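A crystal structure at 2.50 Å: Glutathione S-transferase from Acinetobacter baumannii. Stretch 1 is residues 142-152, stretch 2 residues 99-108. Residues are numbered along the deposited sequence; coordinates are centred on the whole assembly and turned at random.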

ATOM      1  N   GLU A 142      14.855   8.676 -11.381  1.00 21.39           N
ATOM      2  CA  GLU A 142      14.366   9.232 -12.643  1.00 30.07           C
ATOM      3  C   GLU A 142      12.867   9.025 -12.826  1.00 32.29           C
ATOM      4  O   GLU A 142      12.155   9.902 -13.337  1.00 26.54           O
ATOM      5  CB  GLU A 142      15.125   8.626 -13.833  1.00 28.26           C
ATOM      6  CG  GLU A 142      16.452   9.299 -14.106  1.00 37.21           C
ATOM      7  CD  GLU A 142      16.291  10.770 -14.479  1.00 46.51           C
ATOM      8  OE1 GLU A 142      15.208  11.154 -14.995  1.00 55.48           O
ATOM      9  OE2 GLU A 142      17.246  11.544 -14.253  1.00 41.00           O
ATOM     10  N   LYS A 143      12.399   7.851 -12.412  1.00 29.71           N
ATOM     11  CA  LYS A 143      10.990   7.529 -12.473  1.00 20.79           C
ATOM     12  C   LYS A 143      10.200   8.456 -11.549  1.00 33.52           C
ATOM     13  O   LYS A 143       9.120   8.915 -11.898  1.00 31.36           O
ATOM     14  CB  LYS A 143      10.789   6.067 -12.111  1.00 21.01           C
ATOM     15  CG  LYS A 143       9.457   5.520 -12.514  1.00 44.84           C
ATOM     16  CD  LYS A 143       9.450   4.025 -12.289  1.00 55.45           C
ATOM     17  CE  LYS A 143       8.033   3.484 -12.169  1.00 55.75           C
ATOM     18  NZ  LYS A 143       8.020   2.285 -11.290  1.00 47.90           N
ATOM     19  N   LEU A 144      10.765   8.740 -10.381  1.00 18.96           N
ATOM     20  CA  LEU A 144      10.208   9.702  -9.447  1.00 18.56           C
ATOM     21  C   LEU A 144      10.151  11.096 -10.065  1.00 24.33           C
ATOM     22  O   LEU A 144       9.132  11.782  -9.968  1.00 27.58           O
ATOM     23  CB  LEU A 144      11.042   9.736  -8.147  1.00 17.92           C
ATOM     24  CG  LEU A 144      10.677  10.810  -7.111  1.00 18.77           C
ATOM     25  CD1 LEU A 144       9.260  10.576  -6.564  1.00 17.32           C
ATOM     26  CD2 LEU A 144      11.682  10.891  -5.962  1.00 17.78           C
ATOM     27  N   PHE A 145      11.248  11.521 -10.685  1.00 19.26           N
ATOM     28  CA  PHE A 145      11.295  12.841 -11.310  1.00 27.86           C
ATOM     29  C   PHE A 145      10.275  12.925 -12.446  1.00 31.53           C
ATOM     30  O   PHE A 145       9.606  13.945 -12.625  1.00 35.00           O
ATOM     31  CB  PHE A 145      12.680  13.149 -11.885  1.00 24.05           C
ATOM     32  CG  PHE A 145      13.784  13.198 -10.862  1.00 27.33           C
ATOM     33  CD1 PHE A 145      13.524  13.544  -9.548  1.00 22.35           C
ATOM     34  CD2 PHE A 145      15.101  12.909 -11.236  1.00 30.36           C
ATOM     35  CE1 PHE A 145      14.551  13.588  -8.612  1.00 24.98           C
ATOM     36  CE2 PHE A 145      16.128  12.952 -10.316  1.00 22.29           C
ATOM     37  CZ  PHE A 145      15.858  13.297  -9.003  1.00 27.54           C
ATOM     38  N   PHE A 146      10.184  11.857 -13.233  1.00 31.68           N
ATOM     39  CA  PHE A 146       9.258  11.827 -14.356  1.00 28.79           C
ATOM     40  C   PHE A 146       7.832  12.061 -13.875  1.00 25.20           C
ATOM     41  O   PHE A 146       7.160  12.987 -14.328  1.00 33.58           O
ATOM     42  CB  PHE A 146       9.360  10.502 -15.120  1.00 30.65           C
ATOM     43  CG  PHE A 146       8.334  10.356 -16.216  1.00 36.64           C
ATOM     44  CD1 PHE A 146       8.585  10.850 -17.492  1.00 39.05           C
ATOM     45  CD2 PHE A 146       7.114   9.730 -15.969  1.00 33.82           C
ATOM     46  CE1 PHE A 146       7.638  10.719 -18.497  1.00 37.62           C
ATOM     47  CE2 PHE A 146       6.160   9.595 -16.970  1.00 25.25           C
ATOM     48  CZ  PHE A 146       6.424  10.089 -18.233  1.00 40.16           C
ATOM     49  N   VAL A 147       7.396  11.238 -12.929  1.00 22.12           N
ATOM     50  CA  VAL A 147       6.052  11.315 -12.359  1.00 24.09           C
ATOM     51  C   VAL A 147       5.736  12.646 -11.671  1.00 26.26           C
ATOM     52  O   VAL A 147       4.673  13.220 -11.878  1.00 31.17           O
ATOM     53  CB  VAL A 147       5.802  10.143 -11.382  1.00 26.86           C
ATOM     54  CG1 VAL A 147       4.414  10.257 -10.732  1.00 25.15           C
ATOM     55  CG2 VAL A 147       5.957   8.805 -12.113  1.00 20.24           C
ATOM     56  N   ALA A 148       6.654  13.141 -10.852  1.00 22.55           N
ATOM     57  CA  ALA A 148       6.415  14.399 -10.155  1.00 23.81           C
ATOM     58  C   ALA A 148       6.403  15.599 -11.111  1.00 25.90           C
ATOM     59  O   ALA A 148       5.608  16.522 -10.944  1.00 28.08           O
ATOM     60  CB  ALA A 148       7.434  14.608  -9.045  1.00 26.05           C
ATOM     61  N   GLU A 149       7.260  15.592 -12.123  1.00 23.56           N
ATOM     62  CA  GLU A 149       7.232  16.699 -13.081  1.00 32.00           C
ATOM     63  C   GLU A 149       5.965  16.689 -13.952  1.00 36.56           C
ATOM     64  O   GLU A 149       5.432  17.742 -14.290  1.00 41.76           O
ATOM     65  CB  GLU A 149       8.510  16.757 -13.916  1.00 32.35           C
ATOM     66  CG  GLU A 149       9.292  18.055 -13.709  1.00 40.76           C
ATOM     67  CD  GLU A 149      10.783  17.823 -13.499  1.00 42.71           C
ATOM     68  OE1 GLU A 149      11.476  18.773 -13.067  1.00 36.69           O
ATOM     69  OE2 GLU A 149      11.262  16.696 -13.764  1.00 47.78           O
ATOM     70  N   LYS A 150       5.473  15.500 -14.282  1.00 33.80           N
ATOM     71  CA  LYS A 150       4.204  15.368 -14.985  1.00 34.54           C
ATOM     72  C   LYS A 150       3.016  15.879 -14.156  1.00 35.70           C
ATOM     73  O   LYS A 150       2.210  16.684 -14.628  1.00 35.50           O
ATOM     74  CB  LYS A 150       3.973  13.912 -15.381  1.00 36.17           C
ATOM     75  CG  LYS A 150       2.641  13.676 -16.073  1.00 47.22           C
ATOM     76  CD  LYS A 150       2.448  14.618 -17.263  1.00 58.19           C
ATOM     77  CE  LYS A 150       1.118  14.359 -17.955  1.00 67.68           C
ATOM     78  NZ  LYS A 150       0.017  14.195 -16.960  1.00 73.36           N
ATOM     79  N   LEU A 151       2.916  15.410 -12.919  1.00 39.07           N
ATOM     80  CA  LEU A 151       1.838  15.822 -12.030  1.00 35.55           C
ATOM     81  C   LEU A 151       1.964  17.274 -11.568  1.00 35.44           C
ATOM     82  O   LEU A 151       0.992  17.870 -11.120  1.00 39.35           O
ATOM     83  CB  LEU A 151       1.772  14.901 -10.814  1.00 33.49           C
ATOM     84  CG  LEU A 151       1.300  13.456 -11.005  1.00 37.24           C
ATOM     85  CD1 LEU A 151       1.434  12.713  -9.695  1.00 32.18           C
ATOM     86  CD2 LEU A 151      -0.137  13.395 -11.508  1.00 37.46           C
ATOM     87  N   LEU A 152       3.156  17.848 -11.669  1.00 33.12           N
ATOM     88  CA  LEU A 152       3.348  19.231 -11.231  1.00 41.23           C
ATOM     89  C   LEU A 152       3.599  20.206 -12.384  1.00 45.27           C
ATOM     90  O   LEU A 152       4.212  21.264 -12.196  1.00 50.18           O
ATOM     91  CB  LEU A 152       4.497  19.327 -10.224  1.00 39.51           C
ATOM     92  CG  LEU A 152       4.236  18.747  -8.839  1.00 39.75           C
ATOM     93  CD1 LEU A 152       5.534  18.781  -8.049  1.00 39.06           C
ATOM     94  CD2 LEU A 152       3.109  19.515  -8.114  1.00 30.98           C
TER
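Stretch 2 (99-108) ARARQIQAWL

Widely spaced helices can pack with one large side chain carrying much of the contact, and this pair from a glutathione S-transferase illustrates the point. Residues 99-108 are helical throughout, within a helix that begins earlier in the chain and continues beyond the stretch. Their backbone follows the regular i to i-4 pattern, as in Ile 104 N to Arg 100 O at 2.9 Å and Leu 108 N to Ile 104 O at 2.8 Å. The stretch runs nearly antiparallel to helix 142-151: the N-to-C directions differ by 165°, with a signed crossing angle of -165°. The register follows from that direction, since Leu 144 CA has Leu 108 CA as its neighbour at 8.7 Å, while Val 147 CA lies 8.9 Å from Ile 104 CA and Leu 151 reaches back to Arg 100.

The axes come no closer than 12.7 Å, a wide spacing for two helices, so side chains must bridge the gap. Trp 107 contributes the largest share, with 99 Å² of its surface covered by stretch 1, more than half of what stretch 2 buries. Its CA-to-CB bond points toward the partner helix, and a chi1 of 172° (t) and chi2 of 68° bring the far end of the indole to the helix. There the atom CH2 of Trp 107 lies 3.7 Å from Val 147 CB and 3.8 Å from Leu 144 CA; the latter approach, made to a backbone atom, is at the ring edge. Leu 144 adds a side-chain contact, CD1 to CH2 of Trp 107 at 4.1 Å. Lys 143 also meets the ring at its edge, with its NZ 3.7 Å from Trp 107 NE1. No hydrogen bond joins that pair, and the indole nitrogen is satisfied elsewhere in the structure.

Leu 151, with 53 Å² covered, anchors the opposite end of the contact. Its CA-to-CB bond points toward stretch 2, and its m,t rotamer sets CD1 3.6 Å from CG1 of Ile 104. The other methyl, CD2 of Leu 151, lies 4.2 Å from CD of Arg 100, an approach to the aliphatic part of the arginine. The guanidinium of Arg 100 is engaged differently: its NH2 gives a weak hydrogen bond to OE1 of Gln 103, 2.8 Å away and one turn along the same helix.

Val 147 links the two ends. Besides touching Trp 107, it places CG1 4.1 Å from CD1 of Ile 104, so that Ile 104 is in contact with both Val 147 and Leu 151, residues one turn apart. At the other end Leu 144 CD1 also reaches Leu 108 CD2, at 4.3 Å. No hydrogen bond crosses between the stretches, and the 321 Å² buried, both sides summed, comes largely from apolar packing. The general lesson is that helical periodicity supplies the row of side chains, whereas their reach determines how such widely spaced helices touch.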

ATOM      1  N   ALA A  99      -8.611   9.385  -6.398  1.00 19.37           N
ATOM      2  CA  ALA A  99      -8.107   8.105  -6.868  1.00 28.92           C
ATOM      3  C   ALA A  99      -6.648   8.269  -7.286  1.00 24.24           C
ATOM      4  O   ALA A  99      -5.785   7.477  -6.884  1.00 26.01           O
ATOM      5  CB  ALA A  99      -8.957   7.570  -8.011  1.00 19.73           C
ATOM      6  N   ARG A 100      -6.368   9.319  -8.057  1.00 24.44           N
ATOM      7  CA  ARG A 100      -4.993   9.607  -8.471  1.00 23.60           C
ATOM      8  C   ARG A 100      -4.110   9.809  -7.227  1.00 23.78           C
ATOM      9  O   ARG A 100      -2.998   9.270  -7.145  1.00 16.83           O
ATOM     10  CB  ARG A 100      -4.929  10.811  -9.429  1.00 21.55           C
ATOM     11  CG  ARG A 100      -3.515  11.195  -9.911  1.00 26.95           C
ATOM     12  CD  ARG A 100      -2.948  10.284 -11.041  1.00 18.59           C
ATOM     13  NE  ARG A 100      -3.646  10.457 -12.314  1.00 29.34           N
ATOM     14  CZ  ARG A 100      -4.364   9.513 -12.921  1.00 32.37           C
ATOM     15  NH1 ARG A 100      -4.972   9.771 -14.082  1.00 28.86           N
ATOM     16  NH2 ARG A 100      -4.479   8.308 -12.376  1.00 30.00           N
ATOM     17  N   ALA A 101      -4.614  10.553  -6.248  1.00 17.51           N
ATOM     18  CA  ALA A 101      -3.876  10.721  -4.998  1.00 24.01           C
ATOM     19  C   ALA A 101      -3.573   9.379  -4.301  1.00 23.13           C
ATOM     20  O   ALA A 101      -2.442   9.141  -3.880  1.00 22.69           O
ATOM     21  CB  ALA A 101      -4.592  11.687  -4.052  1.00 17.09           C
ATOM     22  N   ARG A 102      -4.571   8.506  -4.194  1.00 21.53           N
ATOM     23  CA  ARG A 102      -4.346   7.173  -3.625  1.00 16.87           C
ATOM     24  C   ARG A 102      -3.345   6.378  -4.445  1.00 15.66           C
ATOM     25  O   ARG A 102      -2.575   5.592  -3.907  1.00 29.62           O
ATOM     26  CB  ARG A 102      -5.658   6.396  -3.505  1.00 20.21           C
ATOM     27  CG  ARG A 102      -6.567   6.905  -2.387  1.00 16.68           C
ATOM     28  CD  ARG A 102      -7.772   6.004  -2.205  1.00 24.58           C
ATOM     29  NE  ARG A 102      -8.673   6.515  -1.180  1.00 23.75           N
ATOM     30  CZ  ARG A 102      -9.936   6.863  -1.393  1.00 19.17           C
ATOM     31  NH1 ARG A 102     -10.476   6.736  -2.597  1.00 18.91           N
ATOM     32  NH2 ARG A 102     -10.671   7.317  -0.394  1.00 19.59           N
ATOM     33  N   GLN A 103      -3.341   6.596  -5.754  1.00 17.78           N
ATOM     34  CA  GLN A 103      -2.410   5.888  -6.617  1.00 15.91           C
ATOM     35  C   GLN A 103      -0.947   6.298  -6.381  1.00 20.01           C
ATOM     36  O   GLN A 103      -0.062   5.440  -6.240  1.00 16.24           O
ATOM     37  CB  GLN A 103      -2.807   6.068  -8.072  1.00 16.60           C
ATOM     38  CG  GLN A 103      -1.714   5.764  -9.072  1.00 16.55           C
ATOM     39  CD  GLN A 103      -2.096   6.262 -10.458  1.00 21.23           C
ATOM     40  OE1 GLN A 103      -3.264   6.258 -10.817  1.00 31.30           O
ATOM     41  NE2 GLN A 103      -1.121   6.709 -11.225  1.00 23.03           N
ATOM     42  N   ILE A 104      -0.707   7.606  -6.344  1.00 15.42           N
ATOM     43  CA  ILE A 104       0.623   8.144  -6.073  1.00 18.70           C
ATOM     44  C   ILE A 104       1.128   7.712  -4.690  1.00 16.77           C
ATOM     45  O   ILE A 104       2.275   7.271  -4.547  1.00 22.68           O
ATOM     46  CB  ILE A 104       0.657   9.689  -6.233  1.00 15.26           C
ATOM     47  CG1 ILE A 104       0.197  10.070  -7.639  1.00 18.91           C
ATOM     48  CG2 ILE A 104       2.042  10.224  -5.969  1.00 14.85           C
ATOM     49  CD1 ILE A 104       0.921   9.257  -8.783  1.00 16.06           C
ATOM     50  N   GLN A 105       0.255   7.814  -3.692  1.00 15.97           N
ATOM     51  CA  GLN A 105       0.515   7.291  -2.351  1.00 13.79           C
ATOM     52  C   GLN A 105       0.880   5.787  -2.329  1.00 16.57           C
ATOM     53  O   GLN A 105       1.801   5.381  -1.616  1.00 14.64           O
ATOM     54  CB  GLN A 105      -0.696   7.540  -1.453  1.00 14.01           C
ATOM     55  CG  GLN A 105      -0.477   7.185  -0.007  1.00 13.58           C
ATOM     56  CD  GLN A 105      -1.689   7.506   0.848  1.00 18.19           C
ATOM     57  OE1 GLN A 105      -2.714   6.832   0.771  1.00 19.35           O
ATOM     58  NE2 GLN A 105      -1.579   8.541   1.665  1.00 21.45           N
ATOM     59  N   ALA A 106       0.160   4.966  -3.085  1.00 13.88           N
ATOM     60  CA  ALA A 106       0.434   3.542  -3.060  1.00 13.72           C
ATOM     61  C   ALA A 106       1.788   3.282  -3.704  1.00 14.27           C
ATOM     62  O   ALA A 106       2.606   2.481  -3.226  1.00 20.81           O
ATOM     63  CB  ALA A 106      -0.672   2.761  -3.745  1.00 14.23           C
ATOM     64  N   TRP A 107       2.029   4.026  -4.769  1.00 20.49           N
ATOM     65  CA  TRP A 107       3.237   3.920  -5.557  1.00 15.86           C
ATOM     66  C   TRP A 107       4.485   4.328  -4.768  1.00 19.88           C
ATOM     67  O   TRP A 107       5.495   3.610  -4.774  1.00 20.30           O
ATOM     68  CB  TRP A 107       3.059   4.764  -6.815  1.00 16.02           C
ATOM     69  CG  TRP A 107       4.277   4.879  -7.611  1.00 19.62           C
ATOM     70  CD1 TRP A 107       4.913   3.885  -8.305  1.00 19.22           C
ATOM     71  CD2 TRP A 107       5.041   6.070  -7.815  1.00 14.32           C
ATOM     72  NE1 TRP A 107       6.029   4.396  -8.938  1.00 14.54           N
ATOM     73  CE2 TRP A 107       6.125   5.725  -8.647  1.00 19.77           C
ATOM     74  CE3 TRP A 107       4.912   7.380  -7.362  1.00 20.56           C
ATOM     75  CZ2 TRP A 107       7.069   6.665  -9.041  1.00 14.57           C
ATOM     76  CZ3 TRP A 107       5.853   8.304  -7.751  1.00 18.50           C
ATOM     77  CH2 TRP A 107       6.920   7.941  -8.581  1.00 18.81           C
ATOM     78  N   LEU A 108       4.412   5.470  -4.083  1.00 13.11           N
ATOM     79  CA  LEU A 108       5.477   5.892  -3.168  1.00 14.20           C
ATOM     80  C   LEU A 108       5.762   4.858  -2.084  1.00 15.33           C
ATOM     81  O   LEU A 108       6.915   4.655  -1.709  1.00 25.46           O
ATOM     82  CB  LEU A 108       5.127   7.225  -2.481  1.00 15.02           C
ATOM     83  CG  LEU A 108       5.002   8.454  -3.374  1.00 13.67           C
ATOM     84  CD1 LEU A 108       4.408   9.626  -2.601  1.00 13.11           C
ATOM     85  CD2 LEU A 108       6.368   8.791  -3.982  1.00 13.02           C
TER